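Local coordinates for putative immunoglobulin-blocking virulence protein (PDB 7ADK), which probably binds host immunoglobulins and blocks their action, helping this mycoplasma to escape the antibody response, at residues 261-266 and 288-293; 268-273 and 284-289. All coordinates share one frame; numbering follows the deposited sequence.

Contact 1 of 2, residues 261-266 and 288-293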
loop_
_atom_site.group_PDB
_atom_site.type_symbol
_atom_site.label_atom_id
_atom_site.label_comp_id
_atom_site.label_asym_id
_atom_site.label_seq_id
_atom_site.Cartn_x
_atom_site.Cartn_y
_atom_site.Cartn_z
ATOM N N PHE A 261 37.869 -9.964 42.528
ATOM C CA PHE A 261 37.335 -10.615 43.731
ATOM C C PHE A 261 36.266 -11.690 43.466
ATOM O O PHE A 261 35.868 -12.393 44.392
ATOM C CB PHE A 261 36.860 -9.539 44.711
ATOM C CG PHE A 261 37.998 -8.739 45.304
ATOM C CD1 PHE A 261 38.881 -9.361 46.201
ATOM C CD2 PHE A 261 38.204 -7.396 44.945
ATOM C CE1 PHE A 261 39.956 -8.641 46.745
ATOM C CE2 PHE A 261 39.272 -6.673 45.498
ATOM C CZ PHE A 261 40.147 -7.296 46.398
ATOM N N LEU A 262 35.809 -11.846 42.216
ATOM C CA LEU A 262 34.720 -12.747 41.800
ATOM C C LEU A 262 35.158 -13.607 40.595
ATOM O O LEU A 262 34.518 -13.609 39.548
ATOM C CB LEU A 262 33.413 -11.943 41.563
ATOM C CG LEU A 262 32.910 -11.085 42.750
ATOM C CD1 LEU A 262 33.338 -9.618 42.637
ATOM C CD2 LEU A 262 31.388 -11.076 42.821
ATOM N N LYS A 263 36.318 -14.265 40.702
ATOM C CA LYS A 263 37.073 -14.856 39.576
ATOM C C LYS A 263 37.750 -16.205 39.909
ATOM O O LYS A 263 38.667 -16.635 39.216
ATOM C CB LYS A 263 37.998 -13.740 39.046
ATOM C CG LYS A 263 38.942 -14.024 37.880
ATOM C CD LYS A 263 38.341 -14.724 36.659
ATOM C CE LYS A 263 39.436 -14.693 35.591
ATOM N NZ LYS A 263 39.158 -15.510 34.412
ATOM N N SER A 264 37.280 -16.915 40.935
ATOM C CA SER A 264 37.725 -18.268 41.338
ATOM C C SER A 264 39.248 -18.411 41.566
ATOM O O SER A 264 39.887 -17.507 42.089
ATOM C CB SER A 264 37.105 -19.327 40.410
ATOM O OG SER A 264 37.716 -19.397 39.147
ATOM N N GLU A 265 39.877 -19.534 41.213
ATOM C CA GLU A 265 41.337 -19.731 41.253
ATOM C C GLU A 265 42.066 -18.979 40.125
ATOM O O GLU A 265 43.242 -18.647 40.260
ATOM C CB GLU A 265 41.625 -21.241 41.245
ATOM C CG GLU A 265 43.090 -21.699 41.137
ATOM C CD GLU A 265 43.613 -21.930 39.702
ATOM O OE1 GLU A 265 43.065 -21.408 38.733
ATOM O OE2 GLU A 265 44.580 -22.673 39.524
ATOM N N ALA A 266 41.353 -18.610 39.061
ATOM C CA ALA A 266 41.900 -17.844 37.949
ATOM C C ALA A 266 42.341 -16.414 38.332
ATOM O O ALA A 266 42.922 -15.721 37.506
ATOM C CB ALA A 266 40.879 -17.859 36.816
ATOM N N ILE A 288 33.464 -14.789 32.406
ATOM C CA ILE A 288 32.248 -15.578 32.653
ATOM C C ILE A 288 32.538 -17.078 32.786
ATOM O O ILE A 288 32.026 -17.708 33.705
ATOM C CB ILE A 288 31.162 -15.295 31.585
ATOM C CG1 ILE A 288 31.592 -15.648 30.149
ATOM C CG2 ILE A 288 30.750 -13.832 31.660
ATOM C CD1 ILE A 288 30.609 -15.279 29.045
ATOM N N ALA A 289 33.424 -17.650 31.966
ATOM C CA ALA A 289 33.815 -19.056 32.066
ATOM C C ALA A 289 34.710 -19.401 33.283
ATOM O O ALA A 289 35.090 -20.558 33.442
ATOM C CB ALA A 289 34.456 -19.468 30.749
ATOM N N ASN A 290 35.059 -18.431 34.143
ATOM C CA ASN A 290 35.879 -18.588 35.348
ATOM C C ASN A 290 35.371 -17.826 36.592
ATOM O O ASN A 290 36.101 -17.732 37.572
ATOM C CB ASN A 290 37.306 -18.156 35.019
ATOM C CG ASN A 290 38.040 -19.061 34.058
ATOM O OD1 ASN A 290 38.607 -20.070 34.415
ATOM N ND2 ASN A 290 38.130 -18.688 32.827
ATOM N N LEU A 291 34.150 -17.281 36.581
ATOM C CA LEU A 291 33.456 -16.725 37.751
ATOM C C LEU A 291 33.124 -17.846 38.762
ATOM O O LEU A 291 32.679 -18.919 38.362
ATOM C CB LEU A 291 32.154 -16.031 37.273
ATOM C CG LEU A 291 32.117 -14.498 37.376
ATOM C CD1 LEU A 291 33.092 -13.803 36.445
ATOM C CD2 LEU A 291 30.736 -13.962 37.042
ATOM N N ASP A 292 33.261 -17.604 40.065
ATOM C CA ASP A 292 32.806 -18.505 41.130
ATOM C C ASP A 292 31.407 -18.165 41.675
ATOM O O ASP A 292 31.197 -17.165 42.359
ATOM C CB ASP A 292 33.861 -18.668 42.250
ATOM C CG ASP A 292 34.503 -17.401 42.844
ATOM O OD1 ASP A 292 34.634 -16.374 42.142
ATOM O OD2 ASP A 292 35.041 -17.483 43.972
ATOM N N GLN A 293 30.455 -19.071 41.429
ATOM C CA GLN A 293 29.056 -19.001 41.860
ATOM C C GLN A 293 28.895 -18.708 43.362
ATOM O O GLN A 293 27.974 -18.000 43.772
ATOM C CB GLN A 293 28.386 -20.327 41.450
ATOM C CG GLN A 293 26.987 -20.532 42.044
ATOM C CD GLN A 293 26.109 -21.561 41.350
ATOM O OE1 GLN A 293 26.424 -22.136 40.324
ATOM N NE2 GLN A 293 24.950 -21.826 41.874
#
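Lys-263 and Asn-290 meet with their side chains crossing obliquely, the aliphatic part of the lysine running past the CB of the asparagine. Lys-263 starts out pointing away from 288-293, but a bend at chi2 (48°) brings CD round, and the chain beyond it ends with NZ 3.3 Å from Asn-290 CB. Trp-286 in helix 280-288 is the partner of this ammonium group, offering its carbonyl oxygen to NZ and its ring to a cation-pi contact. Asn-290 faces 261-266 with its CB and OD1, both 4.0 Å from the methyl CB of Ala-266, while its ND2 is turned back along its own chain to hydrogen-bond the carbonyl oxygen of Trp-286.

Farther along, Asp-292 reaches across to the backbone of the loop. Its OD1 accepts the N-H of Ser-264 at 3.0 Å between OD1 and N, with an N-H...O angle of 152°. The donor stands above the carboxylate, 77° out of its plane. The other oxygen, OD2, has a salt bridge with Lys-295. Ser-264 OG, meanwhile, sits 2.8 Å from Asn-290 O and 2.9 Å from Lys-263 O, so the hydroxyl lies near one backbone carbonyl from each loop. Leu-291 lays CG and CD1 against the carbonyl oxygen of Leu-262, each 3.4 Å from that O, and both leucines also touch Phe-296.

One settled hydrogen bond, plus a hydroxyl within reach of two backbone oxygens, thus joins two irregular loops. Asn-290 adds a bond from ND2 back to the last turn of helix 280-288. The aspartate lies between a backbone N-H and a lysine, surroundings that would be expected to stabilise its negative charge, and its two oxygens tie Ser-264 and Lys-295 to one side chain.

Contact 2 of 2, residues 268-273 and 284-289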
loop_
_atom_site.group_PDB
_atom_site.type_symbol
_atom_site.label_atom_id
_atom_site.label_comp_id
_atom_site.label_asym_id
_atom_site.label_seq_id
_atom_site.Cartn_x
_atom_site.Cartn_y
_atom_site.Cartn_z
ATOM N N LYS A 268 44.961 -15.981 40.163
ATOM C CA LYS A 268 46.413 -16.043 39.949
ATOM C C LYS A 268 46.785 -15.842 38.477
ATOM O O LYS A 268 47.794 -15.217 38.179
ATOM C CB LYS A 268 46.985 -17.351 40.518
ATOM C CG LYS A 268 47.020 -17.337 42.054
ATOM C CD LYS A 268 47.873 -18.455 42.661
ATOM C CE LYS A 268 47.292 -19.861 42.510
ATOM N NZ LYS A 268 46.238 -20.143 43.509
ATOM N N GLU A 269 46.002 -16.373 37.539
ATOM C CA GLU A 269 46.280 -16.251 36.097
ATOM C C GLU A 269 45.896 -14.878 35.517
ATOM O O GLU A 269 46.587 -14.369 34.638
ATOM C CB GLU A 269 45.556 -17.364 35.322
ATOM C CG GLU A 269 46.159 -18.758 35.548
ATOM C CD GLU A 269 45.663 -19.779 34.518
ATOM O OE1 GLU A 269 44.441 -19.895 34.302
ATOM O OE2 GLU A 269 46.487 -20.498 33.921
ATOM N N TYR A 270 44.815 -14.264 36.001
ATOM C CA TYR A 270 44.218 -13.048 35.446
ATOM C C TYR A 270 45.174 -11.855 35.270
ATOM O O TYR A 270 45.227 -11.334 34.155
ATOM C CB TYR A 270 42.970 -12.678 36.260
ATOM C CG TYR A 270 42.422 -11.286 35.993
ATOM C CD1 TYR A 270 41.519 -11.038 34.943
ATOM C CD2 TYR A 270 42.837 -10.215 36.803
ATOM C CE1 TYR A 270 41.050 -9.736 34.698
ATOM C CE2 TYR A 270 42.382 -8.914 36.560
ATOM C CZ TYR A 270 41.485 -8.667 35.506
ATOM O OH TYR A 270 41.033 -7.413 35.280
ATOM N N PRO A 271 45.951 -11.421 36.281
ATOM C CA PRO A 271 46.740 -10.193 36.191
ATOM C C PRO A 271 47.875 -10.256 35.160
ATOM O O PRO A 271 48.266 -9.218 34.615
ATOM C CB PRO A 271 47.251 -9.927 37.606
ATOM C CG PRO A 271 47.220 -11.281 38.288
ATOM C CD PRO A 271 46.044 -11.970 37.622
ATOM N N LYS A 272 48.372 -11.459 34.846
ATOM C CA LYS A 272 49.329 -11.682 33.754
ATOM C C LYS A 272 48.595 -11.847 32.429
ATOM O O LYS A 272 48.855 -11.110 31.479
ATOM C CB LYS A 272 50.236 -12.884 34.070
ATOM C CG LYS A 272 51.086 -12.720 35.341
ATOM C CD LYS A 272 52.006 -11.497 35.329
ATOM C CE LYS A 272 52.968 -11.463 36.515
ATOM N NZ LYS A 272 52.285 -11.266 37.804
ATOM N N LEU A 273 47.643 -12.785 32.382
ATOM C CA LEU A 273 46.952 -13.208 31.160
ATOM C C LEU A 273 46.117 -12.087 30.523
ATOM O O LEU A 273 45.960 -12.090 29.309
ATOM C CB LEU A 273 46.101 -14.452 31.482
ATOM C CG LEU A 273 45.573 -15.218 30.255
ATOM C CD1 LEU A 273 46.625 -16.125 29.632
ATOM C CD2 LEU A 273 44.413 -16.102 30.670
ATOM N N TYR A 284 36.591 -11.261 27.619
ATOM C CA TYR A 284 35.601 -11.219 28.699
ATOM C C TYR A 284 34.680 -12.462 28.698
ATOM O O TYR A 284 34.112 -12.804 29.729
ATOM C CB TYR A 284 35.127 -9.760 28.878
ATOM C CG TYR A 284 34.026 -9.092 28.076
ATOM C CD1 TYR A 284 34.221 -8.811 26.719
ATOM C CD2 TYR A 284 33.229 -8.173 28.783
ATOM C CE1 TYR A 284 33.498 -7.820 26.032
ATOM C CE2 TYR A 284 32.532 -7.141 28.138
ATOM C CZ TYR A 284 32.635 -6.977 26.747
ATOM O OH TYR A 284 31.958 -5.989 26.118
ATOM N N ILE A 285 34.745 -13.297 27.643
ATOM C CA ILE A 285 34.397 -14.736 27.657
ATOM C C ILE A 285 35.175 -15.516 28.735
ATOM O O ILE A 285 34.623 -16.369 29.433
ATOM C CB ILE A 285 34.632 -15.366 26.252
ATOM C CG1 ILE A 285 33.511 -14.931 25.284
ATOM C CG2 ILE A 285 34.708 -16.902 26.267
ATOM C CD1 ILE A 285 33.705 -15.324 23.818
ATOM N N TRP A 286 36.467 -15.243 28.903
ATOM C CA TRP A 286 37.305 -15.893 29.905
ATOM C C TRP A 286 36.977 -15.418 31.326
ATOM O O TRP A 286 37.329 -16.103 32.285
ATOM C CB TRP A 286 38.786 -15.737 29.517
ATOM C CG TRP A 286 39.794 -16.491 30.325
ATOM C CD1 TRP A 286 40.170 -17.774 30.143
ATOM C CD2 TRP A 286 40.588 -16.013 31.446
ATOM N NE1 TRP A 286 41.042 -18.146 31.140
ATOM C CE2 TRP A 286 41.299 -17.111 31.999
ATOM C CE3 TRP A 286 40.807 -14.753 32.034
ATOM C CZ2 TRP A 286 42.086 -16.991 33.148
ATOM C CZ3 TRP A 286 41.666 -14.608 33.136
ATOM C CH2 TRP A 286 42.269 -15.727 33.723
ATOM N N LEU A 287 36.274 -14.300 31.531
ATOM C CA LEU A 287 35.740 -13.941 32.854
ATOM C C LEU A 287 34.529 -14.811 33.199
ATOM O O LEU A 287 34.594 -15.563 34.157
ATOM C CB LEU A 287 35.427 -12.437 32.986
ATOM C CG LEU A 287 36.566 -11.458 33.291
ATOM C CD1 LEU A 287 37.387 -11.892 34.486
ATOM C CD2 LEU A 287 37.505 -11.231 32.135
ATOM N N ILE A 288 33.464 -14.789 32.406
ATOM C CA ILE A 288 32.248 -15.578 32.653
ATOM C C ILE A 288 32.538 -17.078 32.786
ATOM O O ILE A 288 32.026 -17.708 33.705
ATOM C CB ILE A 288 31.162 -15.295 31.585
ATOM C CG1 ILE A 288 31.592 -15.648 30.149
ATOM C CG2 ILE A 288 30.750 -13.832 31.660
ATOM C CD1 ILE A 288 30.609 -15.279 29.045
ATOM N N ALA A 289 33.424 -17.650 31.966
ATOM C CA ALA A 289 33.815 -19.056 32.066
ATOM C C ALA A 289 34.710 -19.401 33.283
ATOM O O ALA A 289 35.090 -20.558 33.442
ATOM C CB ALA A 289 34.456 -19.468 30.749
#
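The Trp-286 ring takes Leu-273 over one face and meets Glu-269 and Tyr-270 at its edge. Leu-273 CD2 lies 3.5 Å from the centroid of the six-membered ring and 13° off the ring normal, a CH-pi contact made by a single methyl displaced slightly toward the rim. In the plane of the ring, by contrast, Glu-269 OE1 stands 3.9 Å from Trp-286 CZ2, and its carboxylate is turned 52° from the indole. Tyr-270 comes up to the same edge with its CB, 3.9 Å from Trp-286 CZ3, and its backbone N is 3.7 Å from Trp-286 CH2. The tyrosine ring also turns an edge to the indole: CZ3 lies near the plane of the phenol ring, so the two aromatics are not stacked face to face.

Trp-286 CG stands anti to the backbone N (chi1 -172°), and the bond from CA to CB points toward 268-273. Of the two methyl branches of Leu-273, CD2 is the one laid over the ring face. Leu-287, one residue beyond the tryptophan, adds a looser apolar touch, its CD1 4.2 Å from Tyr-270 CD1.

Between the segments the contact is van der Waals and CH-pi, with no polar bond to fix the register. The aromatic side chain does the bridging, since the nearest CA atoms, those of Tyr-270 and Leu-287, remain 8.9 Å apart. Phe-277 meets the Trp-286 ring at an intermediate tilt, and Ile-227 of helix 227-235 touches it as well. Leu-287 also packs on Leu-253 of helix 247-253. The short helix 270-273 is therefore docked through Trp-286 onto helix 280-288, which itself lies among helices 209-218, 227-235 and 247-253.

How the contacts relate
Contacts 1 and 2 lie about 8 Å apart, centre to centre, on the same side of the chain's centre and more than 40 Å from it, in a mainly helical part away from the two large sheets. Along the chain 261-266 comes first, then 268-273; the latter packs on the last turn of helix 280-288 through Trp-286 and Leu-287, the former on the loop after it. Lys-263 joins the contacts physically: its NZ lies 2.9 Å from Trp-286 O and its CE 3.6 Å from Leu-287 CD1. The chain thus doubles back within about thirty residues, and loop 261-266 and helix 270-273 both lie against the C-terminal part of helix 280-288 and what follows.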